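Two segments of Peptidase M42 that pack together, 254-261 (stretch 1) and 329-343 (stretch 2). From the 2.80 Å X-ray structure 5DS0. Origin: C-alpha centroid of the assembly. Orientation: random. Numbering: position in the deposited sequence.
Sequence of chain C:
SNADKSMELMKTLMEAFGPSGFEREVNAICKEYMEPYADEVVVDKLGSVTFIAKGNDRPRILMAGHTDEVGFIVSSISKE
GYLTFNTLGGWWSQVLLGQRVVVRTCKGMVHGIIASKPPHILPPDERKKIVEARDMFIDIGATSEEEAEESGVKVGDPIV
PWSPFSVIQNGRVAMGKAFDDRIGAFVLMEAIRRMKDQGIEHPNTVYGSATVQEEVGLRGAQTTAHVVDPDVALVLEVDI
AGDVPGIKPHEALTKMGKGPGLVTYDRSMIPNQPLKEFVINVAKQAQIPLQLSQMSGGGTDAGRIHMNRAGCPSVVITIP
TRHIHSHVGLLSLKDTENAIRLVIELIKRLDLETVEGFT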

# COMPACT_ATOMS: atom_id res chain seq x y z
N THR C 254 27.69 -24.94 -9.84
CA THR C 254 28.87 -25.04 -10.70
C THR C 254 29.69 -23.77 -10.75
O THR C 254 29.15 -22.68 -10.62
CB THR C 254 28.52 -25.44 -12.14
OG1 THR C 254 27.56 -24.52 -12.67
CG2 THR C 254 27.94 -26.82 -12.18
N LYS C 255 30.99 -23.95 -10.91
CA LYS C 255 31.94 -22.86 -11.02
C LYS C 255 32.74 -22.98 -12.30
O LYS C 255 33.14 -24.08 -12.69
CB LYS C 255 32.89 -22.88 -9.82
CG LYS C 255 32.18 -22.75 -8.48
CD LYS C 255 33.15 -22.55 -7.33
CE LYS C 255 32.45 -22.10 -6.05
NZ LYS C 255 31.92 -20.71 -6.11
N MSE C 256 32.96 -21.87 -12.96
CA MSE C 256 33.70 -21.87 -14.21
C MSE C 256 35.12 -22.22 -13.87
O MSE C 256 35.73 -21.63 -12.98
CB MSE C 256 33.62 -20.50 -14.86
CG MSE C 256 34.29 -20.48 -16.22
SE MSE C 256 34.35 -18.64 -16.91
CE MSE C 256 35.75 -17.83 -15.79
N GLY C 257 35.65 -23.21 -14.58
CA GLY C 257 37.05 -23.64 -14.40
C GLY C 257 37.26 -24.85 -13.52
O GLY C 257 38.36 -25.37 -13.46
N LYS C 258 36.21 -25.32 -12.86
CA LYS C 258 36.28 -26.47 -11.96
C LYS C 258 35.74 -27.75 -12.62
O LYS C 258 35.51 -28.74 -11.94
CB LYS C 258 35.52 -26.18 -10.68
CG LYS C 258 36.15 -25.10 -9.84
CD LYS C 258 37.28 -25.67 -9.01
CE LYS C 258 38.45 -24.70 -8.91
NZ LYS C 258 39.58 -25.34 -8.18
N GLY C 259 35.56 -27.71 -13.93
CA GLY C 259 35.26 -28.92 -14.70
C GLY C 259 33.85 -28.97 -15.22
O GLY C 259 33.01 -28.21 -14.79
N PRO C 260 33.57 -29.88 -16.16
CA PRO C 260 32.21 -30.02 -16.64
C PRO C 260 31.27 -30.44 -15.54
O PRO C 260 31.70 -30.98 -14.52
CB PRO C 260 32.30 -31.12 -17.69
CG PRO C 260 33.55 -31.86 -17.36
CD PRO C 260 34.48 -30.81 -16.85
N GLY C 261 29.98 -30.19 -15.75
CA GLY C 261 28.97 -30.53 -14.78
C GLY C 261 28.20 -31.76 -15.19
O GLY C 261 28.18 -32.14 -16.36
N GLY C 329 28.67 -13.79 -22.86
CA GLY C 329 28.88 -14.73 -21.77
C GLY C 329 30.33 -15.14 -21.73
O GLY C 329 31.08 -14.79 -22.61
N LEU C 330 30.71 -15.90 -20.70
CA LEU C 330 32.08 -16.39 -20.56
C LEU C 330 32.08 -17.86 -20.23
O LEU C 330 31.25 -18.31 -19.46
CB LEU C 330 32.79 -15.65 -19.44
CG LEU C 330 32.82 -14.14 -19.57
CD1 LEU C 330 33.26 -13.51 -18.26
CD2 LEU C 330 33.76 -13.73 -20.68
N LEU C 331 33.01 -18.61 -20.80
CA LEU C 331 33.24 -19.99 -20.36
C LEU C 331 34.72 -20.35 -20.42
O LEU C 331 35.49 -19.67 -21.07
CB LEU C 331 32.37 -20.98 -21.16
CG LEU C 331 32.50 -21.06 -22.68
CD1 LEU C 331 33.79 -21.74 -23.10
CD2 LEU C 331 31.34 -21.85 -23.23
N SER C 332 35.07 -21.45 -19.75
CA SER C 332 36.46 -21.92 -19.66
C SER C 332 36.79 -22.91 -20.78
O SER C 332 36.10 -23.89 -20.97
CB SER C 332 36.69 -22.59 -18.32
OG SER C 332 37.86 -23.39 -18.32
N LEU C 333 37.87 -22.64 -21.52
CA LEU C 333 38.32 -23.56 -22.57
C LEU C 333 38.81 -24.87 -21.99
O LEU C 333 38.74 -25.91 -22.65
CB LEU C 333 39.42 -22.93 -23.40
CG LEU C 333 38.94 -21.73 -24.20
CD1 LEU C 333 40.12 -21.12 -24.94
CD2 LEU C 333 37.84 -22.10 -25.18
N LYS C 334 39.32 -24.83 -20.77
CA LYS C 334 39.75 -26.01 -20.06
C LYS C 334 38.55 -26.91 -19.73
O LYS C 334 38.63 -28.12 -19.95
CB LYS C 334 40.47 -25.61 -18.79
CG LYS C 334 41.13 -26.77 -18.08
CD LYS C 334 41.56 -26.38 -16.68
CE LYS C 334 42.10 -27.60 -15.95
NZ LYS C 334 42.29 -27.33 -14.50
N ASP C 335 37.47 -26.34 -19.21
CA ASP C 335 36.25 -27.11 -18.94
C ASP C 335 35.75 -27.78 -20.22
O ASP C 335 35.36 -28.95 -20.22
CB ASP C 335 35.12 -26.20 -18.44
CG ASP C 335 35.31 -25.71 -16.99
OD1 ASP C 335 36.16 -26.28 -16.25
OD2 ASP C 335 34.59 -24.74 -16.60
N THR C 336 35.76 -27.03 -21.32
CA THR C 336 35.33 -27.51 -22.63
C THR C 336 36.17 -28.71 -23.06
O THR C 336 35.64 -29.74 -23.48
CB THR C 336 35.47 -26.39 -23.68
OG1 THR C 336 34.74 -25.26 -23.24
CG2 THR C 336 34.95 -26.81 -25.04
N GLU C 337 37.49 -28.57 -22.97
CA GLU C 337 38.38 -29.65 -23.31
C GLU C 337 38.04 -30.91 -22.52
O GLU C 337 38.00 -32.01 -23.07
CB GLU C 337 39.83 -29.21 -23.07
CG GLU C 337 40.88 -30.28 -23.33
CD GLU C 337 40.81 -30.89 -24.73
OE1 GLU C 337 40.25 -30.22 -25.65
OE2 GLU C 337 41.33 -32.01 -24.92
N ASN C 338 37.84 -30.74 -21.22
CA ASN C 338 37.52 -31.87 -20.36
C ASN C 338 36.18 -32.50 -20.68
O ASN C 338 36.01 -33.70 -20.50
CB ASN C 338 37.56 -31.45 -18.89
CG ASN C 338 38.95 -31.50 -18.30
OD1 ASN C 338 39.78 -32.31 -18.70
ND2 ASN C 338 39.20 -30.66 -17.32
N ALA C 339 35.23 -31.69 -21.13
CA ALA C 339 33.95 -32.24 -21.55
C ALA C 339 34.14 -33.12 -22.77
O ALA C 339 33.54 -34.18 -22.89
CB ALA C 339 32.97 -31.13 -21.86
N ILE C 340 35.01 -32.68 -23.68
CA ILE C 340 35.32 -33.48 -24.86
C ILE C 340 35.98 -34.79 -24.44
O ILE C 340 35.57 -35.87 -24.88
CB ILE C 340 36.22 -32.74 -25.86
CG1 ILE C 340 35.48 -31.56 -26.48
CG2 ILE C 340 36.66 -33.70 -26.95
CD1 ILE C 340 36.40 -30.60 -27.19
N ARG C 341 36.99 -34.71 -23.58
CA ARG C 341 37.65 -35.91 -23.06
C ARG C 341 36.63 -36.86 -22.44
O ARG C 341 36.63 -38.06 -22.72
CB ARG C 341 38.69 -35.56 -22.02
CG ARG C 341 39.97 -34.99 -22.58
CD ARG C 341 40.97 -34.72 -21.46
NE ARG C 341 41.89 -33.61 -21.78
CZ ARG C 341 43.16 -33.75 -22.21
NH1 ARG C 341 43.90 -32.65 -22.44
NH2 ARG C 341 43.68 -34.95 -22.47
N LEU C 342 35.76 -36.32 -21.60
CA LEU C 342 34.80 -37.14 -20.89
C LEU C 342 33.85 -37.89 -21.82
O LEU C 342 33.61 -39.08 -21.63
CB LEU C 342 33.98 -36.27 -19.92
CG LEU C 342 32.89 -37.00 -19.14
CD1 LEU C 342 33.47 -38.12 -18.29
CD2 LEU C 342 32.12 -36.02 -18.27
N VAL C 343 33.30 -37.19 -22.82
CA VAL C 343 32.33 -37.80 -23.74
C VAL C 343 32.99 -38.95 -24.51
O VAL C 343 32.37 -39.99 -24.70
CB VAL C 343 31.59 -36.82 -24.73
CG1 VAL C 343 30.49 -36.03 -24.03
CG2 VAL C 343 32.53 -35.85 -25.42

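A single carboxylate accepts both hydrogen bonds that cross this contact: Asp-335, in the first turn of a helix, spreads its two oxygens across a glycine-rich loop and accepts a backbone hydrogen bond with each. The amide N of Gly-257 donates to OD2 of Asp-335 at 2.7 Å, in nearly straight geometry, and the amide N of Gly-259 donates to OD1 of Asp-335 at 2.8 Å, at a more bent angle of 134°. The general principle is that a loop without regular secondary structure leaves amides unpaired, and a buried acidic side chain can collect them.

Lys-255 to Lys-258 form a type II beta turn, closed by a weak hydrogen bond from Lys-258 N to Lys-255 O at 3.3 Å. Gly-257 and Gly-259 both have positive phi, and at their backbone angles a CB would be jammed against the preceding carbonyl oxygen, so glycine suits both places. At Gly-259 a CB would also be crowded by CD of Pro-260. The two lysines of the turn direct their CA-to-CB bonds away from the other stretch and remain exposed, leaving the backbone to meet the carboxylate.

Ser-332, the N-cap of the helix, accepts a capping bond through OG from the amide N of Asp-335 at 3.1 Å. Asp-335 thus gives its backbone amide to the cap while its side chain, with chi1 in the m well, reaches the loop. The CA-to-CB bond of Asp-335 points sideways, but the end of the side chain comes nearer to the loop. Thr-336 adds a bond within the same turn, from its OG1 to the carbonyl O of Ser-332 at 3.0 Å.

Apolar packing flanks this polar centre along the chain. Before Gly-257, selenomethionine Met-256 extends a buried side chain, with chi1 and chi2 both t, over the strand that leads into the helix: its SE lies 4.2 Å from CB of Leu-330 and 3.9 Å from CA of Leu-331, while its CG approaches the backbone N of Ser-332 at 3.7 Å. A long, flexible, unbranched side chain is well suited to following a strand in this way. After Gly-259, Pro-260 packs its compact ring against the helix. Its CD is 3.7 Å from CB of Asn-338, its CB 4.2 Å from CB of Ala-339, and its CG 4.5 Å from CD2 of Leu-342. The methyl of Ala-339 presents a small apolar surface to the ring, and proline, lacking an amide hydrogen, makes no donor demand here. The contact buries 428 Å², both sides summed.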